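Local coordinates for protein toxin-antitoxin system antitoxin MntA family (Shewanella oneidensis MR-1, PDB 6M6U) that neutralises the mRNA nuclease toxin HepT as its cognate antitoxin, using ATP to add three AMP units in succession to a toxin tyrosine, at the interface of chains A and B and the interface of chains A and C. Coordinates in Å, arbitrary orientation; residue numbers count along the deposited sequence, not the author numbering. Chains: chain A, Toxin-antitoxin system antitoxin MntA family; chain B/C, Toxin-antitoxin system toxin HepN family.

Contact 1: the interface of chains A and B. Residues chain A 39, 60, 63-64, 67-69; chain B 70, 94-95, 97-98.
This is a polar antitoxin–toxin interface centred on the carboxylate of A:Asp69, which lies among two arginines and an asparagine of the toxin. B:Arg70 crosses it obliquely. Its chain runs extended from CG to NE and presents the guanidinium end-on. B:Arg70 NH1 and NH2 both bond to A:Asp69 OD1, each at 3.0 Å. OD1 lies in the guanidinium plane, while the carboxylate is turned 79° against it. The NH2 bond uses the anti lone pair of OD1; NH1 comes from above the carboxylate plane. B:Val94 CG1 lies over the rim of one guanidinium face, and A:Ala63 CB touches B:Arg70 CZ at 3.8 Å.

B:Arg97, a probable active-site residue of the RX(4)HXY motif, crosses A:Asp69 at about a right angle. B:Arg97 NE hydrogen-bonds to the syn lone pair of A:Asp69 OD2 at 3.2 Å, and the pair also makes a salt bridge. The antitoxin thus engages a probable catalytic group and may restrain it.

B:Asn98 OD1 stands 3.0 Å from A:Asp69 OD2. As modelled, two acceptors clash; a flipped amide, or a proton on the carboxylate, could relieve this. The engineered A:Glu39, at a metal-binding position, meets B:Asn98 tip to tip, with CD 3.6 Å from CG.

A:Asp69 precedes strand 70-74, and A:Glu39 precedes strand 40-46. A:Ala63 lies on helix 52-66. On the toxin side, B:Arg70 lies in the first turn of helix 69-78, and B:Arg97 and B:Asn98 belong to the 3-10 helix 95-98.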
# COMPACT_ATOMS: atom_id res chain seq x y z
N GLU A 39 -2.98 -10.64 -10.68
CA GLU A 39 -3.78 -10.01 -11.71
C GLU A 39 -3.89 -10.91 -12.93
O GLU A 39 -3.00 -11.71 -13.22
CB GLU A 39 -3.18 -8.66 -12.11
CG GLU A 39 -2.75 -7.77 -10.95
CD GLU A 39 -2.30 -6.39 -11.40
OE1 GLU A 39 -3.17 -5.52 -11.64
OE2 GLU A 39 -1.07 -6.16 -11.52
N GLN A 60 -10.36 -1.87 -15.56
CA GLN A 60 -11.28 -2.07 -14.44
C GLN A 60 -12.63 -2.55 -14.92
O GLN A 60 -13.32 -3.28 -14.20
CB GLN A 60 -11.44 -0.80 -13.60
CG GLN A 60 -10.16 -0.02 -13.36
CD GLN A 60 -8.98 -0.88 -12.94
OE1 GLN A 60 -7.86 -0.64 -13.38
NE2 GLN A 60 -9.22 -1.85 -12.08
N ALA A 63 -11.99 -5.95 -15.17
CA ALA A 63 -11.88 -6.46 -13.80
C ALA A 63 -13.25 -6.73 -13.20
O ALA A 63 -13.47 -7.77 -12.58
CB ALA A 63 -11.10 -5.48 -12.93
N SER A 64 -14.20 -5.80 -13.39
CA SER A 64 -15.54 -6.00 -12.86
C SER A 64 -16.22 -7.20 -13.50
O SER A 64 -16.87 -7.99 -12.81
CB SER A 64 -16.37 -4.73 -13.06
OG SER A 64 -17.72 -4.93 -12.68
N ASP A 67 -14.54 -10.38 -12.28
CA ASP A 67 -14.47 -10.47 -10.82
C ASP A 67 -13.05 -10.79 -10.36
O ASP A 67 -12.81 -11.67 -9.53
CB ASP A 67 -15.47 -11.49 -10.28
CG ASP A 67 -15.61 -11.42 -8.76
OD1 ASP A 67 -15.51 -10.31 -8.21
OD2 ASP A 67 -15.82 -12.48 -8.13
N SER A 68 -12.08 -10.07 -10.92
CA SER A 68 -10.69 -10.30 -10.57
C SER A 68 -9.86 -9.11 -11.03
O SER A 68 -10.25 -8.37 -11.94
CB SER A 68 -10.16 -11.60 -11.19
OG SER A 68 -8.79 -11.79 -10.88
N ASP A 69 -8.72 -8.92 -10.38
CA ASP A 69 -7.80 -7.87 -10.79
C ASP A 69 -7.33 -8.10 -12.22
O ASP A 69 -7.04 -9.24 -12.62
CB ASP A 69 -6.60 -7.81 -9.84
CG ASP A 69 -6.96 -7.28 -8.46
OD1 ASP A 69 -7.99 -6.57 -8.34
OD2 ASP A 69 -6.22 -7.56 -7.50
N ARG B 70 -14.74 -7.00 -4.99
CA ARG B 70 -15.72 -6.33 -5.84
C ARG B 70 -17.13 -6.85 -5.55
O ARG B 70 -18.08 -6.07 -5.50
CB ARG B 70 -15.35 -6.51 -7.31
CG ARG B 70 -14.10 -5.74 -7.70
CD ARG B 70 -13.60 -6.09 -9.09
NE ARG B 70 -12.43 -5.28 -9.43
CZ ARG B 70 -11.17 -5.64 -9.17
NH1 ARG B 70 -10.92 -6.80 -8.56
NH2 ARG B 70 -10.17 -4.84 -9.51
N VAL B 94 -10.92 -0.68 -6.31
CA VAL B 94 -10.29 -1.93 -5.91
C VAL B 94 -9.01 -2.16 -6.68
O VAL B 94 -8.03 -2.69 -6.14
CB VAL B 94 -11.27 -3.11 -6.08
CG1 VAL B 94 -10.58 -4.43 -5.78
CG2 VAL B 94 -12.49 -2.93 -5.17
N GLY B 95 -8.96 -1.73 -7.94
CA GLY B 95 -7.75 -1.87 -8.73
C GLY B 95 -6.55 -1.15 -8.14
O GLY B 95 -5.41 -1.49 -8.48
N ARG B 97 -5.05 -1.26 -5.36
CA ARG B 97 -4.10 -2.01 -4.54
C ARG B 97 -2.90 -2.49 -5.35
O ARG B 97 -1.86 -2.83 -4.77
CB ARG B 97 -4.80 -3.20 -3.86
CG ARG B 97 -5.71 -4.02 -4.77
CD ARG B 97 -5.96 -5.40 -4.18
NE ARG B 97 -7.13 -6.08 -4.76
CZ ARG B 97 -8.18 -6.51 -4.05
NH1 ARG B 97 -8.20 -6.32 -2.74
NH2 ARG B 97 -9.19 -7.12 -4.66
N ASN B 98 -3.03 -2.53 -6.68
CA ASN B 98 -1.93 -2.94 -7.55
C ASN B 98 -1.22 -1.76 -8.21
O ASN B 98 -0.32 -1.97 -9.02
CB ASN B 98 -2.44 -3.90 -8.63
CG ASN B 98 -3.06 -5.16 -8.06
OD1 ASN B 98 -4.17 -5.54 -8.43
ND2 ASN B 98 -2.35 -5.81 -7.15

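Contact 2: the interface of chains A and C. Residues chain A 117, 120-121, 124; chain C 55, 58-59, 62, 64.
C:Arg59 is the toxin side chain with the most surface hidden in this helix-to-helix antitoxin–toxin interface. Its CG is anti to the backbone N (chi1 -170°), and the chain then bends at chi2 and chi3. C:Arg59 CB packs on A:Ile121 CG1 at 3.8 Å. C:Arg59 CG lies against the CB of A:Asp124 at 3.7 Å, the two side chains crossing obliquely. C:Arg59 CD passes A:Asp124 OD2 at 4.0 Å. After the chi3 bend (-60°), C:Arg59 NE turns to A:Ala120, whose CB sits in plane at the guanidinium edge, 3.9 Å from NE.

The tip does not pair with the acid. A:Asp124 OD2 and C:Arg59 NE stay 5.4 Å apart, so any attraction between the charges would probably act at longer range. Aliphatic packing probably does most of the work here.

A:Ile121 fills the middle of the patch and crosses C:Asn55 at about a right angle. A:Ile121 CD1 meets the amide carbon CG of C:Asn55 at 3.7 Å. Its CG2 branch turns aside, toward the backbone oxygen of C:Gly64. The amide of C:Asn55 offers ND2 to the backbone O of A:Glu117 in a weak hydrogen bond of 3.2 Å. A weak bond from C:Asn58 ND2 to C:Asn55 OD1 may help orient that amide.

The antitoxin residues lie on one side of the C-terminal end of helix 97-125. They face the end of toxin helix 33-61 and the loop that follows it.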
# COMPACT_ATOMS: atom_id res chain seq x y z
N GLU A 117 22.93 -3.59 -26.05
CA GLU A 117 23.20 -2.27 -25.49
C GLU A 117 23.33 -2.31 -23.97
O GLU A 117 24.19 -1.63 -23.40
CB GLU A 117 22.09 -1.28 -25.88
CG GLU A 117 21.74 -1.28 -27.35
CD GLU A 117 20.49 -0.49 -27.66
OE1 GLU A 117 19.76 -0.12 -26.71
OE2 GLU A 117 20.23 -0.24 -28.86
N ALA A 120 26.00 -4.81 -20.16
CA ALA A 120 26.92 -4.39 -19.12
C ALA A 120 26.17 -3.90 -17.88
O ALA A 120 26.64 -4.09 -16.75
CB ALA A 120 27.86 -3.31 -19.65
N ILE A 121 25.01 -3.27 -18.07
CA ILE A 121 24.24 -2.77 -16.94
C ILE A 121 23.74 -3.92 -16.08
O ILE A 121 23.84 -3.88 -14.84
CB ILE A 121 23.09 -1.88 -17.43
CG1 ILE A 121 23.63 -0.57 -17.99
CG2 ILE A 121 22.08 -1.65 -16.32
CD1 ILE A 121 22.61 0.24 -18.74
N ASP A 124 26.53 -5.74 -14.28
CA ASP A 124 26.93 -4.94 -13.12
C ASP A 124 25.92 -5.06 -11.98
O ASP A 124 26.30 -5.12 -10.81
CB ASP A 124 27.09 -3.48 -13.56
CG ASP A 124 27.38 -2.54 -12.41
OD1 ASP A 124 26.41 -2.05 -11.79
OD2 ASP A 124 28.57 -2.29 -12.14
N ASN C 55 24.01 4.60 -21.42
CA ASN C 55 24.11 3.37 -20.65
C ASN C 55 25.38 3.33 -19.82
O ASN C 55 25.39 2.73 -18.74
CB ASN C 55 24.05 2.15 -21.57
CG ASN C 55 22.66 1.87 -22.06
OD1 ASN C 55 21.69 2.36 -21.49
ND2 ASN C 55 22.54 1.07 -23.11
N ASN C 58 24.28 5.30 -16.91
CA ASN C 58 23.32 4.48 -16.17
C ASN C 58 24.03 3.40 -15.36
O ASN C 58 23.65 3.14 -14.21
CB ASN C 58 22.32 3.83 -17.13
CG ASN C 58 21.39 4.83 -17.78
OD1 ASN C 58 21.07 5.87 -17.20
ND2 ASN C 58 20.94 4.53 -18.99
N ARG C 59 25.06 2.78 -15.93
CA ARG C 59 25.78 1.73 -15.21
C ARG C 59 26.63 2.30 -14.09
O ARG C 59 26.64 1.77 -12.98
CB ARG C 59 26.64 0.91 -16.17
CG ARG C 59 27.21 -0.35 -15.55
CD ARG C 59 28.71 -0.49 -15.77
NE ARG C 59 29.07 -0.54 -17.18
CZ ARG C 59 29.81 0.38 -17.80
NH1 ARG C 59 30.28 1.41 -17.12
NH2 ARG C 59 30.08 0.26 -19.09
N GLN C 62 24.25 3.64 -11.46
CA GLN C 62 23.22 2.69 -11.06
C GLN C 62 21.82 3.32 -11.06
O GLN C 62 21.05 3.20 -10.11
CB GLN C 62 23.54 2.10 -9.68
CG GLN C 62 24.80 1.27 -9.64
CD GLN C 62 25.38 1.20 -8.24
OE1 GLN C 62 25.11 2.07 -7.41
NE2 GLN C 62 26.17 0.18 -7.97
N GLY C 64 19.39 2.53 -13.09
CA GLY C 64 18.35 1.58 -13.41
C GLY C 64 18.67 0.68 -14.58
O GLY C 64 19.72 0.82 -15.22

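Contact 3: the interface of chains A and C. Residues chain A 79-81, 114, 118, 121-122; chain C 65-69.
Hydrogen bonds to backbone carbonyls of a toxin loop hold this second patch of the antitoxin–toxin interface. A:Arg118 gives NH1 to the O of C:Pro66 at 2.9 Å, approaching in the carbonyl plane. Its CG takes the crowded position between the backbone N and the carbonyl carbon (chi1 72°), and the chain then runs extended from CG to NE. This carries the guanidinium alongside A:Leu114, whose CD2 lies over the rim of one face. The backbone N of A:Val81 donates to the O of C:Gln67 at 3.0 Å, nearly along the C=O axis. That oxygen meets the amino end of helix 80-89, which would add a favourable charge interaction.

Apolar contacts flank these bonds. A:Ile121 meets C:Pro66 tip to tip, with CD1 on the ring CD at 3.7 Å. The aliphatic CB of A:Arg118 touches the ring CG. A:Ile122 crosses C:Ile65 at about a right angle, CG2 against CG2 at 3.6 Å. A:Leu114 packs its methyl groups on the backbone of C:Gln67 and C:Ser68. A:Ser79 and C:Gln67 touch through their CB atoms.

A bond within the toxin probably helps to hold the loop's shape. C:Gln67 bends at chi2 (-67°), and its OE1 comes 3.5 Å from A:Val81 CG1. C:Gln67 NE2 bonds back to the O of C:Ile65 at 2.8 Å, meeting that oxygen from above the carbonyl plane.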
# COMPACT_ATOMS: atom_id res chain seq x y z
N SER A 79 7.13 -1.41 -22.93
CA SER A 79 8.57 -1.55 -23.07
C SER A 79 8.92 -2.78 -23.92
O SER A 79 8.12 -3.72 -24.08
CB SER A 79 9.23 -1.68 -21.71
OG SER A 79 9.11 -3.02 -21.26
N THR A 80 10.13 -2.77 -24.47
CA THR A 80 10.60 -3.90 -25.26
C THR A 80 10.70 -5.16 -24.41
O THR A 80 10.40 -6.26 -24.89
CB THR A 80 11.95 -3.58 -25.88
OG1 THR A 80 11.84 -2.35 -26.59
CG2 THR A 80 12.39 -4.68 -26.83
N VAL A 81 11.11 -5.02 -23.14
CA VAL A 81 11.17 -6.18 -22.24
C VAL A 81 9.79 -6.81 -22.09
O VAL A 81 9.63 -8.03 -22.22
CB VAL A 81 11.76 -5.77 -20.88
CG1 VAL A 81 11.43 -6.82 -19.82
CG2 VAL A 81 13.26 -5.58 -21.01
N LEU A 114 18.43 -4.65 -27.83
CA LEU A 114 18.46 -4.09 -26.49
C LEU A 114 19.42 -4.85 -25.59
O LEU A 114 20.20 -4.24 -24.85
CB LEU A 114 17.05 -4.09 -25.88
CG LEU A 114 17.03 -3.67 -24.41
CD1 LEU A 114 17.44 -2.21 -24.26
CD2 LEU A 114 15.66 -3.93 -23.79
N ARG A 118 22.51 -3.11 -23.30
CA ARG A 118 22.32 -3.01 -21.87
C ARG A 118 22.99 -4.13 -21.07
O ARG A 118 22.86 -4.15 -19.84
CB ARG A 118 20.82 -2.99 -21.54
CG ARG A 118 20.13 -4.33 -21.75
CD ARG A 118 18.72 -4.32 -21.22
NE ARG A 118 18.12 -5.66 -21.22
CZ ARG A 118 17.07 -5.99 -20.49
NH1 ARG A 118 16.50 -5.09 -19.70
NH2 ARG A 118 16.58 -7.23 -20.54
N ILE A 121 25.01 -3.27 -18.07
CA ILE A 121 24.24 -2.77 -16.94
C ILE A 121 23.74 -3.92 -16.08
O ILE A 121 23.84 -3.88 -14.84
CB ILE A 121 23.09 -1.88 -17.43
CG1 ILE A 121 23.63 -0.57 -17.99
CG2 ILE A 121 22.08 -1.65 -16.32
CD1 ILE A 121 22.61 0.24 -18.74
N ILE A 122 23.21 -4.98 -16.70
CA ILE A 122 22.63 -6.07 -15.92
C ILE A 122 23.73 -6.97 -15.35
O ILE A 122 23.58 -7.53 -14.25
CB ILE A 122 21.63 -6.87 -16.78
CG1 ILE A 122 22.26 -7.35 -18.06
CG2 ILE A 122 20.38 -6.06 -17.12
CD1 ILE A 122 22.78 -8.76 -17.98
N ILE C 65 17.77 -0.25 -14.87
CA ILE C 65 17.93 -1.20 -15.96
C ILE C 65 16.99 -0.77 -17.09
O ILE C 65 15.76 -0.85 -16.94
CB ILE C 65 17.63 -2.63 -15.50
CG1 ILE C 65 18.60 -3.01 -14.37
CG2 ILE C 65 17.74 -3.60 -16.66
CD1 ILE C 65 18.10 -4.11 -13.48
N PRO C 66 17.52 -0.30 -18.22
CA PRO C 66 16.65 0.11 -19.33
C PRO C 66 15.81 -1.06 -19.82
O PRO C 66 16.30 -2.18 -19.94
CB PRO C 66 17.63 0.61 -20.40
CG PRO C 66 18.94 0.02 -20.04
CD PRO C 66 18.95 -0.10 -18.54
N GLN C 67 14.53 -0.79 -20.06
CA GLN C 67 13.59 -1.80 -20.53
C GLN C 67 13.37 -1.71 -22.03
O GLN C 67 12.69 -2.57 -22.60
CB GLN C 67 12.24 -1.66 -19.80
CG GLN C 67 12.37 -1.68 -18.28
CD GLN C 67 12.82 -3.04 -17.76
OE1 GLN C 67 12.10 -4.03 -17.89
NE2 GLN C 67 14.02 -3.09 -17.19
N SER C 68 13.92 -0.68 -22.66
CA SER C 68 13.94 -0.51 -24.10
C SER C 68 15.07 0.46 -24.39
O SER C 68 15.66 1.05 -23.47
CB SER C 68 12.61 0.01 -24.64
OG SER C 68 12.46 1.38 -24.33
N SER C 69 15.38 0.64 -25.68
CA SER C 69 16.47 1.54 -26.04
C SER C 69 16.18 2.98 -25.64
O SER C 69 17.07 3.69 -25.19
CB SER C 69 16.77 1.43 -27.54
OG SER C 69 17.44 0.21 -27.83

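Contacts 2 and 3 form one continuous surface against chain C. Their C-alpha centres are about 9 Å apart; they share A:Ile121 and both use helix 97-125. The C-alpha centre of contact 1 lies about 35 Å from that of contact 2 and about 29 Å from that of contact 3, and it meets another toxin copy, chain B. One antitoxin therefore bridges two toxins by different surfaces, in keeping with the HepT(6):MntA(2) heterooctamer. Contact 1 joins the antitoxin's metal-binding region to the toxin's probable active site. Helices 52-66 (contact 1) and 97-125 (contacts 2 and 3) are both important for toxin interaction.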